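Local coordinates for PBP5 (Haemophilus influenzae, PDB 3A3J), which removes the C-terminal D-alanine from the peptides of cell-wall precursors, as a serine-type D-Ala-D-Ala carboxypeptidase of the penicillin-binding proteins, at residues 37-42 with 200-205; 32-37 with 145-150. All blocks are in the same frame, centred on the assembly; numbering follows the deposited sequence.

How the contacts relate
From the N terminus, the chain builds strands 11-16 and 25-26 of the antiparallel sheet and then runs through 32-37 into helix 38-51. Contact 2 closes a loop of 107 residues, bringing 145-150 back against the approach to that helix just before helix 151-164 begins. Contact 1 closes a longer loop of 157 residues, setting edge strand 197-206 over the first turn of helix 38-51. The segments alternate along the chain, so the two closures cross rather than nest. They share L37, and their centres lie about 10 Å apart. S36 of contact 2 packs directly on K202, T203 and G204 of contact 1, so the start of helix 38-51 meets both the 145-150 loop and the edge of the sheet.

Contact 1 (37-42 with 200-205); sequences LTKMMT and GMKTGH. With SO4 (sulfate ion), chain B.
K39 and K202 lie close along their chains but send their amines to different partners: the NZ atoms stay 6.5 Å apart, and K202 NZ comes only to 4.1 Å from K39 CB. K202 CG is anti to the backbone N (chi1 172°), and the chain bends at chi2 and chi3, which turns its amine to the backbone O of I96, while K39 NZ reaches S36 OG and H140 O. The aliphatic part of K202 does the packing. Its CB sits 3.7 Å from M40 SD, and its CG lies 3.8 Å from L37 CD2, the same methyl that comes to 3.4 Å from K202 O. No hydrogen bond links the segments. M40 meets M201 at nearly a right angle, SD to CG at 3.8 Å, and M154 of helix 151-164 touches both M40 and L37. A classic beta bulge sets M201 and K202 together opposite V214. Farther along the strand, T203 OG1 donates to O1 of a sulfate ion (2.7 Å), which R238 also holds. A lysine of the SxxK motif at a helix start, facing the KTG motif on an edge strand, is the active-site arrangement of penicillin-binding proteins and serine beta-lactamases.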
loop_
_atom_site.group_PDB
_atom_site.type_symbol
_atom_site.label_atom_id
_atom_site.label_comp_id
_atom_site.label_asym_id
_atom_site.label_seq_id
_atom_site.Cartn_x
_atom_site.Cartn_y
_atom_site.Cartn_z
ATOM N N LEU A 37 0.655 -10.616 7.785
ATOM C CA LEU A 37 0.614 -9.330 6.969
ATOM C C LEU A 37 1.374 -8.272 7.797
ATOM O O LEU A 37 1.920 -7.248 7.262
ATOM C CB LEU A 37 -0.816 -8.868 6.771
ATOM C CG LEU A 37 -1.775 -9.865 6.115
ATOM C CD1 LEU A 37 -3.215 -9.286 6.037
ATOM C CD2 LEU A 37 -1.240 -10.225 4.790
ATOM N N THR A 38 1.527 -8.569 9.108
ATOM C CA THR A 38 2.401 -7.706 9.973
ATOM C C THR A 38 3.750 -7.467 9.339
ATOM O O THR A 38 4.326 -6.329 9.434
ATOM C CB THR A 38 2.591 -8.320 11.389
ATOM O OG1 THR A 38 1.286 -8.466 11.993
ATOM C CG2 THR A 38 3.509 -7.380 12.256
ATOM N N LYS A 39 4.288 -8.514 8.683
ATOM C CA LYS A 39 5.627 -8.377 8.013
ATOM C C LYS A 39 5.740 -7.322 6.922
ATOM O O LYS A 39 6.863 -6.936 6.507
ATOM C CB LYS A 39 6.120 -9.738 7.475
ATOM C CG LYS A 39 6.379 -10.686 8.673
ATOM C CD LYS A 39 6.416 -12.138 8.268
ATOM C CE LYS A 39 6.819 -13.057 9.471
ATOM N NZ LYS A 39 5.583 -13.512 10.110
ATOM N N MET A 40 4.601 -6.947 6.350
ATOM C CA MET A 40 4.595 -5.809 5.403
ATOM C C MET A 40 5.080 -4.498 6.090
ATOM O O MET A 40 5.924 -3.826 5.562
ATOM C CB MET A 40 3.132 -5.598 4.873
ATOM C CG MET A 40 2.847 -6.551 3.680
ATOM S SD MET A 40 1.124 -6.582 3.289
ATOM C CE MET A 40 0.468 -4.876 3.259
ATOM N N MET A 41 4.540 -4.190 7.263
ATOM C CA MET A 41 5.043 -3.020 8.057
ATOM C C MET A 41 6.518 -3.182 8.430
ATOM O O MET A 41 7.369 -2.300 8.199
ATOM C CB MET A 41 4.181 -2.765 9.309
ATOM C CG MET A 41 4.559 -1.389 10.059
ATOM S SD MET A 41 4.702 0.030 8.926
ATOM C CE MET A 41 3.029 0.517 9.040
ATOM N N THR A 42 6.863 -4.362 8.930
ATOM C CA THR A 42 8.312 -4.644 9.210
ATOM C C THR A 42 9.207 -4.363 8.024
ATOM O O THR A 42 10.276 -3.733 8.143
ATOM C CB THR A 42 8.543 -6.128 9.691
ATOM O OG1 THR A 42 7.763 -6.373 10.870
ATOM C CG2 THR A 42 10.022 -6.370 9.970
ATOM N N GLY A 200 2.459 -9.020 -6.132
ATOM C CA GLY A 200 2.523 -8.961 -4.669
ATOM C C GLY A 200 1.248 -9.517 -4.090
ATOM O O GLY A 200 0.329 -9.821 -4.831
ATOM N N MET A 201 1.105 -9.586 -2.775
ATOM C CA MET A 201 2.073 -8.995 -1.833
ATOM C C MET A 201 2.433 -9.918 -0.660
ATOM O O MET A 201 3.577 -10.203 -0.447
ATOM C CB MET A 201 1.459 -7.683 -1.294
ATOM C CG MET A 201 2.275 -6.905 -0.348
ATOM S SD MET A 201 1.807 -5.117 -0.388
ATOM C CE MET A 201 2.271 -4.608 -2.019
ATOM N N LYS A 202 1.449 -10.380 0.110
ATOM C CA LYS A 202 1.822 -11.067 1.316
ATOM C C LYS A 202 0.686 -11.903 1.826
ATOM O O LYS A 202 -0.429 -11.469 1.773
ATOM C CB LYS A 202 2.166 -9.978 2.376
ATOM C CG LYS A 202 2.406 -10.482 3.835
ATOM C CD LYS A 202 3.650 -11.288 4.004
ATOM C CE LYS A 202 4.878 -10.815 3.304
ATOM N NZ LYS A 202 5.945 -11.723 3.849
ATOM N N THR A 203 0.987 -13.076 2.384
ATOM C CA THR A 203 -0.030 -14.004 2.877
ATOM C C THR A 203 0.036 -14.148 4.372
ATOM O O THR A 203 1.043 -13.791 4.973
ATOM C CB THR A 203 0.260 -15.432 2.315
ATOM O OG1 THR A 203 1.628 -15.807 2.616
ATOM C CG2 THR A 203 0.179 -15.409 0.808
ATOM N N GLY A 204 -1.022 -14.685 4.976
ATOM C CA GLY A 204 -0.999 -14.914 6.407
ATOM C C GLY A 204 -2.156 -15.824 6.774
ATOM O O GLY A 204 -3.037 -16.117 5.926
ATOM N N HIS A 205 -2.167 -16.268 8.028
ATOM C CA HIS A 205 -3.256 -17.101 8.555
ATOM C C HIS A 205 -3.279 -16.948 10.060
ATOM O O HIS A 205 -2.229 -16.837 10.712
ATOM C CB HIS A 205 -3.086 -18.596 8.118
ATOM C CG HIS A 205 -1.775 -19.221 8.517
ATOM N ND1 HIS A 205 -1.563 -19.786 9.765
ATOM C CD2 HIS A 205 -0.602 -19.333 7.845
ATOM C CE1 HIS A 205 -0.311 -20.182 9.855
ATOM N NE2 HIS A 205 0.291 -19.947 8.692
HETATM S S SO4 B . 0.874 -18.494 4.889
HETATM O O1 SO4 B . 1.801 -17.357 4.839
HETATM O O2 SO4 B . -0.457 -18.243 5.442
HETATM O O3 SO4 B . 0.833 -18.877 3.493
HETATM O O4 SO4 B . 1.350 -19.550 5.859
#

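Contact 2 (32-37 with 145-150); sequences QYPASL and PNQYSS
Q32 and S149 join their backbones in a single antiparallel bridge, a hydrogen-bonded pair in which Q32 N donates to S149 O (2.7 Å) and S149 N returns a bond to Q32 O (2.8 Å). The second donor lies in the carbonyl plane of Q32, whereas the first is tilted 19° from that of S149. Q32 O also receives a CA-H contact from Y148 CA at 3.2 Å. Next to the bridge, P34 lays its ring along the 147-149 backbone: CD is 3.6 Å from Q147 O, and CB meets S149 CB at 4.1 Å. Y33, with CG beside its backbone N (chi1 -71°), carries its ring out to P145, where OH touches CB at 3.6 Å. Farther out, Q147 OE1 is gripped by T138 OG1 and T137 N, and S149 OG bonds to T134 OG1, tying 145-150 to an earlier part of the same connection. S150 is the N-cap of helix 151-164, its OG bound to D153 N. Within 32-37, P34 O accepts L37 N (2.9 Å) and is also bonded by N212 ND2. The bridge joins the loop leading into S36 to the loop before helix 151-164. S36, the serine expected to form the acyl-ester intermediate, opens the SxxK motif at the start of a helix, as in the penicillin-binding protein fold.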
loop_
_atom_site.group_PDB
_atom_site.type_symbol
_atom_site.label_atom_id
_atom_site.label_comp_id
_atom_site.label_asym_id
_atom_site.label_seq_id
_atom_site.Cartn_x
_atom_site.Cartn_y
_atom_site.Cartn_z
ATOM N N GLN A 32 -8.891 -7.081 12.700
ATOM C CA GLN A 32 -8.546 -8.434 12.408
ATOM C C GLN A 32 -7.117 -8.680 12.879
ATOM O O GLN A 32 -6.268 -7.773 12.844
ATOM C CB GLN A 32 -8.574 -8.641 10.882
ATOM C CG GLN A 32 -9.956 -8.823 10.315
ATOM C CD GLN A 32 -10.402 -10.236 10.473
ATOM O OE1 GLN A 32 -9.597 -11.142 10.438
ATOM N NE2 GLN A 32 -11.664 -10.431 10.655
ATOM N N TYR A 33 -6.845 -9.918 13.295
ATOM C CA TYR A 33 -5.462 -10.339 13.597
ATOM C C TYR A 33 -4.661 -10.346 12.318
ATOM O O TYR A 33 -5.024 -11.044 11.392
ATOM C CB TYR A 33 -5.451 -11.738 14.223
ATOM C CG TYR A 33 -5.981 -11.759 15.620
ATOM C CD1 TYR A 33 -5.121 -11.941 16.717
ATOM C CD2 TYR A 33 -7.340 -11.527 15.862
ATOM C CE1 TYR A 33 -5.621 -11.919 18.025
ATOM C CE2 TYR A 33 -7.840 -11.525 17.134
ATOM C CZ TYR A 33 -6.982 -11.733 18.210
ATOM O OH TYR A 33 -7.508 -11.733 19.473
ATOM N N PRO A 34 -3.575 -9.558 12.235
ATOM C CA PRO A 34 -2.918 -9.466 10.915
ATOM C C PRO A 34 -2.047 -10.673 10.557
ATOM O O PRO A 34 -1.796 -10.914 9.348
ATOM C CB PRO A 34 -2.051 -8.216 11.027
ATOM C CG PRO A 34 -1.734 -8.136 12.520
ATOM C CD PRO A 34 -2.969 -8.647 13.232
ATOM N N ALA A 35 -1.533 -11.377 11.575
ATOM C CA ALA A 35 -0.794 -12.630 11.343
ATOM C C ALA A 35 0.364 -12.182 10.463
ATOM O O ALA A 35 0.866 -11.086 10.701
ATOM C CB ALA A 35 -1.648 -13.635 10.665
ATOM N N SER A 36 0.851 -12.987 9.509
ATOM C CA SER A 36 1.997 -12.510 8.730
ATOM C C SER A 36 1.842 -11.222 7.872
ATOM O O SER A 36 2.824 -10.754 7.268
ATOM C CB SER A 36 2.546 -13.614 7.849
ATOM O OG SER A 36 3.496 -14.394 8.616
ATOM N N LEU A 37 0.655 -10.616 7.785
ATOM C CA LEU A 37 0.614 -9.330 6.969
ATOM C C LEU A 37 1.374 -8.272 7.797
ATOM O O LEU A 37 1.920 -7.248 7.262
ATOM C CB LEU A 37 -0.816 -8.868 6.771
ATOM C CG LEU A 37 -1.775 -9.865 6.115
ATOM C CD1 LEU A 37 -3.215 -9.286 6.037
ATOM C CD2 LEU A 37 -1.240 -10.225 4.790
ATOM N N PRO A 145 -4.112 -10.237 21.404
ATOM C CA PRO A 145 -5.313 -9.403 21.117
ATOM C C PRO A 145 -5.070 -7.880 21.033
ATOM O O PRO A 145 -5.965 -7.142 20.640
ATOM C CB PRO A 145 -6.289 -9.781 22.239
ATOM C CG PRO A 145 -5.381 -10.226 23.398
ATOM C CD PRO A 145 -4.126 -10.836 22.758
ATOM N N ASN A 146 -3.876 -7.412 21.359
ATOM C CA ASN A 146 -3.564 -5.994 21.283
ATOM C C ASN A 146 -2.952 -5.641 19.937
ATOM O O ASN A 146 -2.536 -4.479 19.667
ATOM C CB ASN A 146 -2.562 -5.632 22.367
ATOM C CG ASN A 146 -3.130 -5.792 23.758
ATOM O OD1 ASN A 146 -4.340 -5.647 23.972
ATOM N ND2 ASN A 146 -2.260 -6.121 24.722
ATOM N N GLN A 147 -2.851 -6.664 19.095
ATOM C CA GLN A 147 -2.240 -6.492 17.792
ATOM C C GLN A 147 -3.253 -6.817 16.688
ATOM O O GLN A 147 -3.786 -7.953 16.627
ATOM C CB GLN A 147 -1.015 -7.395 17.705
ATOM C CG GLN A 147 -0.328 -7.240 16.416
ATOM C CD GLN A 147 0.942 -7.981 16.366
ATOM O OE1 GLN A 147 1.979 -7.375 16.171
ATOM N NE2 GLN A 147 0.883 -9.338 16.484
ATOM N N TYR A 148 -3.555 -5.811 15.840
ATOM C CA TYR A 148 -4.730 -5.881 14.943
ATOM C C TYR A 148 -4.474 -4.957 13.775
ATOM O O TYR A 148 -3.577 -4.077 13.811
ATOM C CB TYR A 148 -6.093 -5.455 15.636
ATOM C CG TYR A 148 -5.982 -4.129 16.375
ATOM C CD1 TYR A 148 -6.150 -2.924 15.706
ATOM C CD2 TYR A 148 -5.589 -4.086 17.733
ATOM C CE1 TYR A 148 -5.979 -1.710 16.362
ATOM C CE2 TYR A 148 -5.431 -2.893 18.391
ATOM C CZ TYR A 148 -5.628 -1.716 17.695
ATOM O OH TYR A 148 -5.460 -0.535 18.305
ATOM N N SER A 149 -5.230 -5.187 12.710
ATOM C CA SER A 149 -5.191 -4.285 11.589
ATOM C C SER A 149 -6.553 -4.425 10.979
ATOM O O SER A 149 -7.490 -5.037 11.575
ATOM C CB SER A 149 -4.071 -4.628 10.597
ATOM O OG SER A 149 -3.822 -3.538 9.686
ATOM N N SER A 150 -6.670 -3.920 9.772
ATOM C CA SER A 150 -7.931 -4.078 9.014
ATOM C C SER A 150 -7.612 -4.140 7.508
ATOM O O SER A 150 -6.494 -3.770 7.057
ATOM C CB SER A 150 -8.851 -2.894 9.334
ATOM O OG SER A 150 -8.372 -1.790 8.575
#